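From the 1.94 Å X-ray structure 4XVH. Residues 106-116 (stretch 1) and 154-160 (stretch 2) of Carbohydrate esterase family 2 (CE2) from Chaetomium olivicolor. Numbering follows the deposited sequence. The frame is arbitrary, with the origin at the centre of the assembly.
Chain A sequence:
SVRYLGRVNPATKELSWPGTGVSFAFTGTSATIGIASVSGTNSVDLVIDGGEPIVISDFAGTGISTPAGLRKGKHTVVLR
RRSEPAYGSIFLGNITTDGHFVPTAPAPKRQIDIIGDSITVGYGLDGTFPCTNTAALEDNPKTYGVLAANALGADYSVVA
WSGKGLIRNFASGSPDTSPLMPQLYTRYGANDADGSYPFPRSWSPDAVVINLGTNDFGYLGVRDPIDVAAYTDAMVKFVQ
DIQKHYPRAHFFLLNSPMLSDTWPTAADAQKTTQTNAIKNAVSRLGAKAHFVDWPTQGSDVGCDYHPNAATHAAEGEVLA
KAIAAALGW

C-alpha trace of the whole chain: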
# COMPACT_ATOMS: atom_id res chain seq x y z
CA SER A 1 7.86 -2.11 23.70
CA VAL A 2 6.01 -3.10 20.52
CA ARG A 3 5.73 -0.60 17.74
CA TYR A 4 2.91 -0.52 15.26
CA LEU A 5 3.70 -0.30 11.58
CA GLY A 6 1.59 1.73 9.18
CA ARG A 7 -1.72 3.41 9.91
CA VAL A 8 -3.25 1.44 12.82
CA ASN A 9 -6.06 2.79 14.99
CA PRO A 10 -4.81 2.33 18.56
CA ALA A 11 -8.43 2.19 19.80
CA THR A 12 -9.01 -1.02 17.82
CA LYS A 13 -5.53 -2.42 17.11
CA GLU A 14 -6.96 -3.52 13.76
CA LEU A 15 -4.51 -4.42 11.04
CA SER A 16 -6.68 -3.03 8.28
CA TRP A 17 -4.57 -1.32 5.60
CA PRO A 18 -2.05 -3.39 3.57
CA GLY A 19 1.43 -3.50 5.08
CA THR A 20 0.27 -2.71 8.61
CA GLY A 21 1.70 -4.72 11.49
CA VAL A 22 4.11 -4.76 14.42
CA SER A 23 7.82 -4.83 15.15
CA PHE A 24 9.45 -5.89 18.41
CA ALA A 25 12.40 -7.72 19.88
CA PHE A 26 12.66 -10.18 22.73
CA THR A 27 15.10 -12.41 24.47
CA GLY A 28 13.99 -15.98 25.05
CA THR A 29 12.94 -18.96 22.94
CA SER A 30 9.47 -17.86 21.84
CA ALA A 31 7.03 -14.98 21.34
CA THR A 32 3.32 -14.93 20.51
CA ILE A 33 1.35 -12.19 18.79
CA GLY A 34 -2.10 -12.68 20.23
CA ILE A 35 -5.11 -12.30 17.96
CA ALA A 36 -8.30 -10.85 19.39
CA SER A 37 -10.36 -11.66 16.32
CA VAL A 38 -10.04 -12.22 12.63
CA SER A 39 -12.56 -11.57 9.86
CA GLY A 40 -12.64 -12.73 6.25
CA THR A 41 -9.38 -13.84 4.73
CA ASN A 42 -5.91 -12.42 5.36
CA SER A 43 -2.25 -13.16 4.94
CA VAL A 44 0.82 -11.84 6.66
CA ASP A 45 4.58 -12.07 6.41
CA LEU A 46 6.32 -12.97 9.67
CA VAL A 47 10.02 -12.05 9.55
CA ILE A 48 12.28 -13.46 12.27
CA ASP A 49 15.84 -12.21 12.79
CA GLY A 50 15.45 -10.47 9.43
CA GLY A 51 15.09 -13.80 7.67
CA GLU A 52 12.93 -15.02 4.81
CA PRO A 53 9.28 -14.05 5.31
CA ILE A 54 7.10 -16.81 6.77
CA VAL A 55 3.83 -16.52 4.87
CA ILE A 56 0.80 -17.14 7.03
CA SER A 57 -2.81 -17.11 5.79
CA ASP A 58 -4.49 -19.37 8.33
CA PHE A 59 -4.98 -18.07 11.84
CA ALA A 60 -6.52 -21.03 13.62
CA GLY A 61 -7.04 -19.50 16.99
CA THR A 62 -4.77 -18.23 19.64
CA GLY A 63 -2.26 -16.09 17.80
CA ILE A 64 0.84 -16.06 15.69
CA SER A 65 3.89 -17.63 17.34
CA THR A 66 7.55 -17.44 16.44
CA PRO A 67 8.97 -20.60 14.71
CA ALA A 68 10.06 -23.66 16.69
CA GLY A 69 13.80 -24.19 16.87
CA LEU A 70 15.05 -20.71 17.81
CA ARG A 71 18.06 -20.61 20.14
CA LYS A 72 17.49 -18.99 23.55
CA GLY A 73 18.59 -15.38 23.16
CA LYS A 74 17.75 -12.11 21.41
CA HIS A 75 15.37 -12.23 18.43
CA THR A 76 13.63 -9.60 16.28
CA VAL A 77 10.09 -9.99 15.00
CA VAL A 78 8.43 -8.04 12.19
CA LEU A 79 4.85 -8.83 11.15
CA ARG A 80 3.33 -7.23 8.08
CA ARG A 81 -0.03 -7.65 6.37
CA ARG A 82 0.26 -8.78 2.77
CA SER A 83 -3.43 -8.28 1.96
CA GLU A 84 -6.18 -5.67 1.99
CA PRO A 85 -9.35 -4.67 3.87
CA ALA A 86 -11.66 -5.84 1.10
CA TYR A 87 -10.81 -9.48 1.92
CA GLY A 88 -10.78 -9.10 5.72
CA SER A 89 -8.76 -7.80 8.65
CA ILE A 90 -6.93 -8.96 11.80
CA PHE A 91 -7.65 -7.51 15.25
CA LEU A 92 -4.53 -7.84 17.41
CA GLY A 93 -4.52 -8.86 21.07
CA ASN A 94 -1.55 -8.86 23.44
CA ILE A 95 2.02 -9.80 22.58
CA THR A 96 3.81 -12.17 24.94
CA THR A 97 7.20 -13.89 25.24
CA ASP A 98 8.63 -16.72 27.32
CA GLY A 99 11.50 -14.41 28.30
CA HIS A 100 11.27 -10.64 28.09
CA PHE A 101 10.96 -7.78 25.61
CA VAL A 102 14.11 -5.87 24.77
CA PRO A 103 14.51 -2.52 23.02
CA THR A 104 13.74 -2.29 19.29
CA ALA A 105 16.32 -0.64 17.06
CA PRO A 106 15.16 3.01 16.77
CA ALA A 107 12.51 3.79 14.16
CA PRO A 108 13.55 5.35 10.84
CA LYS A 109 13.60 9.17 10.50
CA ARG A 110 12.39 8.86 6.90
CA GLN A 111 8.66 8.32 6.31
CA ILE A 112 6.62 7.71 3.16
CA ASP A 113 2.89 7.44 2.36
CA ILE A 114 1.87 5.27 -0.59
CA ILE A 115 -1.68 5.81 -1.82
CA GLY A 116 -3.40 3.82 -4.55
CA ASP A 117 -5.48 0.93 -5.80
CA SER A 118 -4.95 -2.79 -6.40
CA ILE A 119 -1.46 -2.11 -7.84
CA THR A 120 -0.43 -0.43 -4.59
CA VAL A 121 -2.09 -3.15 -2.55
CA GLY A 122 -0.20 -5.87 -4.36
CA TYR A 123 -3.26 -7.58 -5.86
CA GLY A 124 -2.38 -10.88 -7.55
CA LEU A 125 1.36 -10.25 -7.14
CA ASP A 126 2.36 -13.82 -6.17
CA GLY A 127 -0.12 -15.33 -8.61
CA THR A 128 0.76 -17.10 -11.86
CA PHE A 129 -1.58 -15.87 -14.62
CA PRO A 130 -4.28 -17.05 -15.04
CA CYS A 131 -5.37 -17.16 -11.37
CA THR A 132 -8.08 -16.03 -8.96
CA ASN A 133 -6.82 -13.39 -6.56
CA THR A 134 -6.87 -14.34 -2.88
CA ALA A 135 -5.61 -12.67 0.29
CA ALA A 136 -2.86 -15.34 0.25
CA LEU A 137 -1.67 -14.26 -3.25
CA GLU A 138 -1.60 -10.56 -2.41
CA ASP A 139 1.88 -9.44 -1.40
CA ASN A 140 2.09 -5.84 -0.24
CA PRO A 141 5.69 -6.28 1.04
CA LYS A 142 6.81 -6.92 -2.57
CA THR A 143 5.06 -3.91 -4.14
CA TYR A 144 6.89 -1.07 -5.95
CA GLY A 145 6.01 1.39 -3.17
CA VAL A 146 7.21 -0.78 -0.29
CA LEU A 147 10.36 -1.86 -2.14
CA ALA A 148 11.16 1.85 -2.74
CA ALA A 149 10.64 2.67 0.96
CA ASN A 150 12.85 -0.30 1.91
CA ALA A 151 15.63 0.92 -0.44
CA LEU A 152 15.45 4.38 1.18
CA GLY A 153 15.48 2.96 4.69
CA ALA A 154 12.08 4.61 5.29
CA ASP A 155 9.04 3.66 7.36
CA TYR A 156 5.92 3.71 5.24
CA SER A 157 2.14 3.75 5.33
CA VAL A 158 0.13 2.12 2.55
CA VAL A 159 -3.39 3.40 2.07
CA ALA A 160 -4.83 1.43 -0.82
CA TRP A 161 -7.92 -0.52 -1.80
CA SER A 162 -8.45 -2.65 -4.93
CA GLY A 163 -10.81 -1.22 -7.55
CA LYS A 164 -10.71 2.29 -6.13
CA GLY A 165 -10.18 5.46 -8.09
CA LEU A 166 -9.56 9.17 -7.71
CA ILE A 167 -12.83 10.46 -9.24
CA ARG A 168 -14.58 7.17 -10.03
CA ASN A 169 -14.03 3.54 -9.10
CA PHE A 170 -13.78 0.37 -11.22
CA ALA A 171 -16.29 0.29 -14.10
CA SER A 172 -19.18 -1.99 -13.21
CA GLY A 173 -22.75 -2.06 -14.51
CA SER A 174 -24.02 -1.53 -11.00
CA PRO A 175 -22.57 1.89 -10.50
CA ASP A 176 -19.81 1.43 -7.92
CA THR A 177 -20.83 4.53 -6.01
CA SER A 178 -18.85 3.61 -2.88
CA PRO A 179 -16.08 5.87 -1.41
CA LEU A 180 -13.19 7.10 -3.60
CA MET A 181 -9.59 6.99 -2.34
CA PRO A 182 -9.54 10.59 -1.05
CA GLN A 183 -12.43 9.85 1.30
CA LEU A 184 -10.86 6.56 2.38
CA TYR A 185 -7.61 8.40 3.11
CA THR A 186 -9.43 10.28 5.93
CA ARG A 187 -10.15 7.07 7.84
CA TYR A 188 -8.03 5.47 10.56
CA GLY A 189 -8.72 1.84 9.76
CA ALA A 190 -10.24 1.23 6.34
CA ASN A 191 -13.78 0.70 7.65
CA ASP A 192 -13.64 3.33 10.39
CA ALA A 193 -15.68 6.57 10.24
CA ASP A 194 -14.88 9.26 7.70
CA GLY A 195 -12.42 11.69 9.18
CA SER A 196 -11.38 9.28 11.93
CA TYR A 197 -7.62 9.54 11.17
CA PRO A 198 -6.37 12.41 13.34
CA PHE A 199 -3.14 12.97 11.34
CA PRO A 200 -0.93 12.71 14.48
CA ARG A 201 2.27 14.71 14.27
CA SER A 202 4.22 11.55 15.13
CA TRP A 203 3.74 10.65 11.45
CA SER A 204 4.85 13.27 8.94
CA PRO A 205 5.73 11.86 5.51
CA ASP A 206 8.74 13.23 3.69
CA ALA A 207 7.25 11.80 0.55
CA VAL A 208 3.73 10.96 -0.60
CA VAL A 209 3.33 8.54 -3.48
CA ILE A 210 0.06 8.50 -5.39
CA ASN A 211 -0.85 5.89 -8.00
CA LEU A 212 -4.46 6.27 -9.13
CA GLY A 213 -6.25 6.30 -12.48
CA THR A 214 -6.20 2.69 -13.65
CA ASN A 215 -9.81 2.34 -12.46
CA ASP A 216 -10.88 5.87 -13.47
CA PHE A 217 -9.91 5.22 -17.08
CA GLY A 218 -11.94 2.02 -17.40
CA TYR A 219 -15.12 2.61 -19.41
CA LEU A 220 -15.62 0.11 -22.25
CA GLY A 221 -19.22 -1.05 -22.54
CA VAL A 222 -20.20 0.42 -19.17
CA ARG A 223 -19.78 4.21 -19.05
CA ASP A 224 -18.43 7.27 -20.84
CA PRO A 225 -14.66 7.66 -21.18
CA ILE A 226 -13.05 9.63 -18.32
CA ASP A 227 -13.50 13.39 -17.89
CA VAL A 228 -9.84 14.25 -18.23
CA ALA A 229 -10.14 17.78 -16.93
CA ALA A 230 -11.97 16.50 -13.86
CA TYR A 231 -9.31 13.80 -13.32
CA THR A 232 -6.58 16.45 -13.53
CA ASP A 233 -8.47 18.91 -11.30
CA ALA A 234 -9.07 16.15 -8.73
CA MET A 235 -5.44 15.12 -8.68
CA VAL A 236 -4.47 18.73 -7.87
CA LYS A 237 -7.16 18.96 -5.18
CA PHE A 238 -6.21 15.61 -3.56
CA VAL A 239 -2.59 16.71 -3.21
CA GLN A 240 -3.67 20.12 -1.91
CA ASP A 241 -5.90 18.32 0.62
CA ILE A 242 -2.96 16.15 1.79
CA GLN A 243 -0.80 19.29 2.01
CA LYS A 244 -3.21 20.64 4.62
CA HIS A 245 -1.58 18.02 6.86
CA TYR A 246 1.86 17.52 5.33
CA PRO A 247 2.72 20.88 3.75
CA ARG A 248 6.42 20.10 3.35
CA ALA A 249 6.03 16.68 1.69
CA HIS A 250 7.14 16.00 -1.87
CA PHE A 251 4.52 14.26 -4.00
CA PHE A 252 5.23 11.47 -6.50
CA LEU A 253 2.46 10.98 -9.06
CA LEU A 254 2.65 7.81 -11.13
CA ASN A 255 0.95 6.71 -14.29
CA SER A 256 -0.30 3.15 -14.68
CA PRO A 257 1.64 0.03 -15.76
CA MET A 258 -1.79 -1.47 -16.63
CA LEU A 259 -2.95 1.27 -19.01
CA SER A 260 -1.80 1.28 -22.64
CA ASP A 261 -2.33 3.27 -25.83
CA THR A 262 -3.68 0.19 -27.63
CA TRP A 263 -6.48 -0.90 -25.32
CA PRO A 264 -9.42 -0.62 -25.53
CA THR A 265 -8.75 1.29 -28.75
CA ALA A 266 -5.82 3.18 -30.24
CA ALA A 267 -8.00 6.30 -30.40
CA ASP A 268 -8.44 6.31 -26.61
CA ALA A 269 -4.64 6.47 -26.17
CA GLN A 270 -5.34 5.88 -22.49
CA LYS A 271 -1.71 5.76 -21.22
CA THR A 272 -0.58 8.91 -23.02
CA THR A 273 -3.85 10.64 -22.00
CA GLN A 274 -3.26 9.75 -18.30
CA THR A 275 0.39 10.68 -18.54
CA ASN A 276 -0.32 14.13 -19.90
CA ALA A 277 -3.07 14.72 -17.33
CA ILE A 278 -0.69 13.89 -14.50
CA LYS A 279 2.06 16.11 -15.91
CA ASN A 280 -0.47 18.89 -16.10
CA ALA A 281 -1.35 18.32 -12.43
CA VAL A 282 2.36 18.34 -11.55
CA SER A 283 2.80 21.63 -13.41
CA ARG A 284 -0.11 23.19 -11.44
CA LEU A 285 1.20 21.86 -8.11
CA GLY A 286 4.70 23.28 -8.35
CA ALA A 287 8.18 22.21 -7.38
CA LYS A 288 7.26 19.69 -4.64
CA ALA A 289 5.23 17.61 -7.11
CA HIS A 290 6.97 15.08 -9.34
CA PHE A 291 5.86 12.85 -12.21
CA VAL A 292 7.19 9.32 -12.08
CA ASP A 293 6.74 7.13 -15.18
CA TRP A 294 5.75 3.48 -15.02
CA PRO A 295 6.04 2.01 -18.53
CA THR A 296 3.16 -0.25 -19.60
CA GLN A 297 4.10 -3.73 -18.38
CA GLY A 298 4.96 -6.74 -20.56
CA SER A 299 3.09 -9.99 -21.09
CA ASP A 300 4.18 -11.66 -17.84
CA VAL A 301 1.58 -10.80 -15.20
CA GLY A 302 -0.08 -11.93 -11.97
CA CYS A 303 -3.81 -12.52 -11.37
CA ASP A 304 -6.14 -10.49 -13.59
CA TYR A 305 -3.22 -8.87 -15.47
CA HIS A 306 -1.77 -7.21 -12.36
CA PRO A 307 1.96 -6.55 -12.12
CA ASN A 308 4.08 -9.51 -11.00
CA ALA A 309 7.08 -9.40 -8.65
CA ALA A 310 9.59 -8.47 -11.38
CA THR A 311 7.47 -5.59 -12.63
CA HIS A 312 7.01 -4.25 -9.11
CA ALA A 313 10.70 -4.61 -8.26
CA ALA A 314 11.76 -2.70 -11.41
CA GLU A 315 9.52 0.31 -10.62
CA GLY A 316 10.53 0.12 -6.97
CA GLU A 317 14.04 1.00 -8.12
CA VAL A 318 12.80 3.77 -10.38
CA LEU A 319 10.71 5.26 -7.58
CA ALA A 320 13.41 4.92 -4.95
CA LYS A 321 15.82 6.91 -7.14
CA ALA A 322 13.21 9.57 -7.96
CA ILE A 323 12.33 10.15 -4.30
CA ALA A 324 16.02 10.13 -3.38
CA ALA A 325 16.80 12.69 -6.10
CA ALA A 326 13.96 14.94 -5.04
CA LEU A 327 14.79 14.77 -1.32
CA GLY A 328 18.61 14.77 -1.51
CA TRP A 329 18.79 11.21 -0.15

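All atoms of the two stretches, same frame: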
# COMPACT_ATOMS: atom_id res chain seq x y z
N PRO A 106 15.97 1.79 16.90
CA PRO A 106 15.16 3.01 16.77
C PRO A 106 14.50 3.15 15.40
O PRO A 106 15.08 2.74 14.39
CB PRO A 106 16.17 4.13 17.02
CG PRO A 106 17.24 3.51 17.84
CD PRO A 106 17.36 2.10 17.28
N ALA A 107 13.30 3.70 15.38
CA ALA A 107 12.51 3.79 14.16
C ALA A 107 13.14 4.77 13.17
O ALA A 107 13.77 5.75 13.56
CB ALA A 107 11.10 4.20 14.47
N PRO A 108 12.98 4.49 11.87
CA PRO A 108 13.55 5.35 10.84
C PRO A 108 13.10 6.83 10.95
O PRO A 108 11.96 7.10 11.37
CB PRO A 108 13.02 4.72 9.55
CG PRO A 108 12.80 3.29 9.91
CD PRO A 108 12.34 3.29 11.31
N LYS A 109 13.97 7.76 10.57
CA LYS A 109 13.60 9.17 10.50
C LYS A 109 12.83 9.45 9.22
O LYS A 109 12.05 10.40 9.17
CB LYS A 109 14.83 10.07 10.57
CG LYS A 109 15.56 9.93 11.88
CD LYS A 109 16.84 10.71 11.87
CE LYS A 109 17.54 10.60 13.22
NZ LYS A 109 18.67 11.57 13.29
N ARG A 110 13.04 8.63 8.19
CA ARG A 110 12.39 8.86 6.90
C ARG A 110 11.02 8.19 6.85
O ARG A 110 10.88 7.07 7.33
CB ARG A 110 13.25 8.34 5.75
CG ARG A 110 14.59 9.05 5.64
CD ARG A 110 15.44 8.37 4.56
NE ARG A 110 16.70 9.11 4.41
CZ ARG A 110 17.71 8.70 3.65
NH1 ARG A 110 17.57 7.57 2.94
NH2 ARG A 110 18.83 9.43 3.58
N GLN A 111 10.03 8.86 6.28
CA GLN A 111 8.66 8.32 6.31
C GLN A 111 7.97 8.59 4.98
O GLN A 111 8.07 9.71 4.43
CB GLN A 111 7.83 8.97 7.45
CG GLN A 111 8.41 8.76 8.87
CD GLN A 111 7.61 9.50 9.96
OE1 GLN A 111 7.02 10.53 9.68
NE2 GLN A 111 7.59 8.97 11.19
N ILE A 112 7.24 7.60 4.48
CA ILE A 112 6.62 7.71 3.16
C ILE A 112 5.18 7.17 3.15
O ILE A 112 4.94 6.04 3.59
CB ILE A 112 7.47 6.92 2.11
CG1 ILE A 112 8.89 7.50 1.99
CG2 ILE A 112 6.79 6.89 0.77
CD1 ILE A 112 9.77 6.72 0.97
N ASP A 113 4.24 7.95 2.62
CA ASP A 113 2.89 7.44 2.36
C ASP A 113 2.81 6.92 0.92
O ASP A 113 3.33 7.54 -0.01
CB ASP A 113 1.83 8.53 2.54
CG ASP A 113 1.35 8.65 3.99
OD1 ASP A 113 1.99 8.06 4.88
OD2 ASP A 113 0.34 9.37 4.24
N ILE A 114 2.12 5.79 0.75
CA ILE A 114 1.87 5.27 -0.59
C ILE A 114 0.38 5.06 -0.78
O ILE A 114 -0.22 4.26 -0.08
CB ILE A 114 2.60 3.95 -0.79
CG1 ILE A 114 4.04 4.07 -0.22
CG2 ILE A 114 2.58 3.57 -2.27
CD1 ILE A 114 4.60 2.79 0.33
N ILE A 115 -0.22 5.79 -1.71
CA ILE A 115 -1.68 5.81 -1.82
C ILE A 115 -2.09 5.29 -3.19
O ILE A 115 -1.57 5.78 -4.19
CB ILE A 115 -2.24 7.23 -1.65
CG1 ILE A 115 -1.76 7.85 -0.31
CG2 ILE A 115 -3.78 7.21 -1.76
CD1 ILE A 115 -1.87 9.40 -0.26
N GLY A 116 -3.01 4.32 -3.25
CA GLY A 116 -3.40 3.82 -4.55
C GLY A 116 -4.48 2.77 -4.56
O GLY A 116 -5.34 2.71 -3.65
N ALA A 154 13.19 3.84 4.72
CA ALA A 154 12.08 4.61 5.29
C ALA A 154 10.94 3.75 5.84
O ALA A 154 10.62 2.71 5.27
CB ALA A 154 11.50 5.57 4.25
N ASP A 155 10.33 4.20 6.94
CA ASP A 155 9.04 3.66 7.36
C ASP A 155 8.01 4.06 6.31
O ASP A 155 8.20 5.04 5.56
CB ASP A 155 8.63 4.18 8.75
CG ASP A 155 9.03 3.23 9.87
OD1 ASP A 155 9.26 2.03 9.60
OD2 ASP A 155 9.15 3.67 11.02
N TYR A 156 6.91 3.34 6.24
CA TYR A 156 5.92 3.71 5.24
C TYR A 156 4.51 3.42 5.78
O TYR A 156 4.33 2.74 6.80
CB TYR A 156 6.16 2.96 3.91
CG TYR A 156 6.21 1.46 4.08
CD1 TYR A 156 5.05 0.71 4.03
CD2 TYR A 156 7.42 0.79 4.30
CE1 TYR A 156 5.07 -0.67 4.18
CE2 TYR A 156 7.45 -0.59 4.46
CZ TYR A 156 6.27 -1.30 4.38
OH TYR A 156 6.25 -2.67 4.53
N SER A 157 3.54 3.99 5.09
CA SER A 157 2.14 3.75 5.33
C SER A 157 1.46 3.58 3.98
O SER A 157 1.49 4.50 3.15
CB SER A 157 1.49 4.90 6.10
OG SER A 157 0.12 4.63 6.29
N VAL A 158 0.89 2.40 3.76
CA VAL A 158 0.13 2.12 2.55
C VAL A 158 -1.35 2.35 2.83
O VAL A 158 -1.90 1.77 3.77
CB VAL A 158 0.33 0.66 2.07
CG1 VAL A 158 -0.56 0.36 0.86
CG2 VAL A 158 1.80 0.41 1.71
N VAL A 159 -1.96 3.20 2.03
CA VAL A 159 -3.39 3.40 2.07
C VAL A 159 -3.92 3.10 0.70
O VAL A 159 -3.81 3.93 -0.20
CB VAL A 159 -3.78 4.82 2.49
CG1 VAL A 159 -5.31 4.92 2.58
CG2 VAL A 159 -3.18 5.14 3.84
N ALA A 160 -4.48 1.90 0.52
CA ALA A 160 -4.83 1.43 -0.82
C ALA A 160 -5.93 0.42 -0.76
O ALA A 160 -6.05 -0.29 0.24
CB ALA A 160 -3.63 0.85 -1.51
O HOH W 1 9.17 6.22 11.55

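The two stretches meet as neighbouring parallel β-strands, joined by a backbone hydrogen-bond ladder and supplemented by modest side-chain packing and one water bridge. Their N-to-C directions differ by 17°, and paired CA atoms, from Q111 with D155 to G116 with A160, lie 4.6 to 4.9 Å apart.

The ladder alternates as parallel pairing requires: I112 and I114 each bond to two residues of the other strand. I112 N donates to D155 O (2.9 Å) while I112 O accepts from S157 N (2.9 Å); I114 repeats the pattern, its N to S157 O at 2.8 Å and its O from V159 N at 2.9 Å. The N-H...O angles of this second pair, 167° and 164°, are the straightest in the ladder. At its ends, D155 N reaches R110 O (2.9 Å, 135°) and G116 N reaches V159 O at a longer 3.2 Å.

Side chains alternate between the sheet's faces. On the face of I112, I114, Y156 and V158, I114 CD1 lies 3.9 Å from both Y156 CB and V158 CG2, so one methyl touches two neighbours. On the other face, D113 OD1 approaches S157 CB at 3.4 Å.

Near D155, a water donates to P108 O (2.9 Å) and D155 OD2 (2.6 Å) and accepts from Q111 NE2 (3.2 Å), tying the loop to both strands.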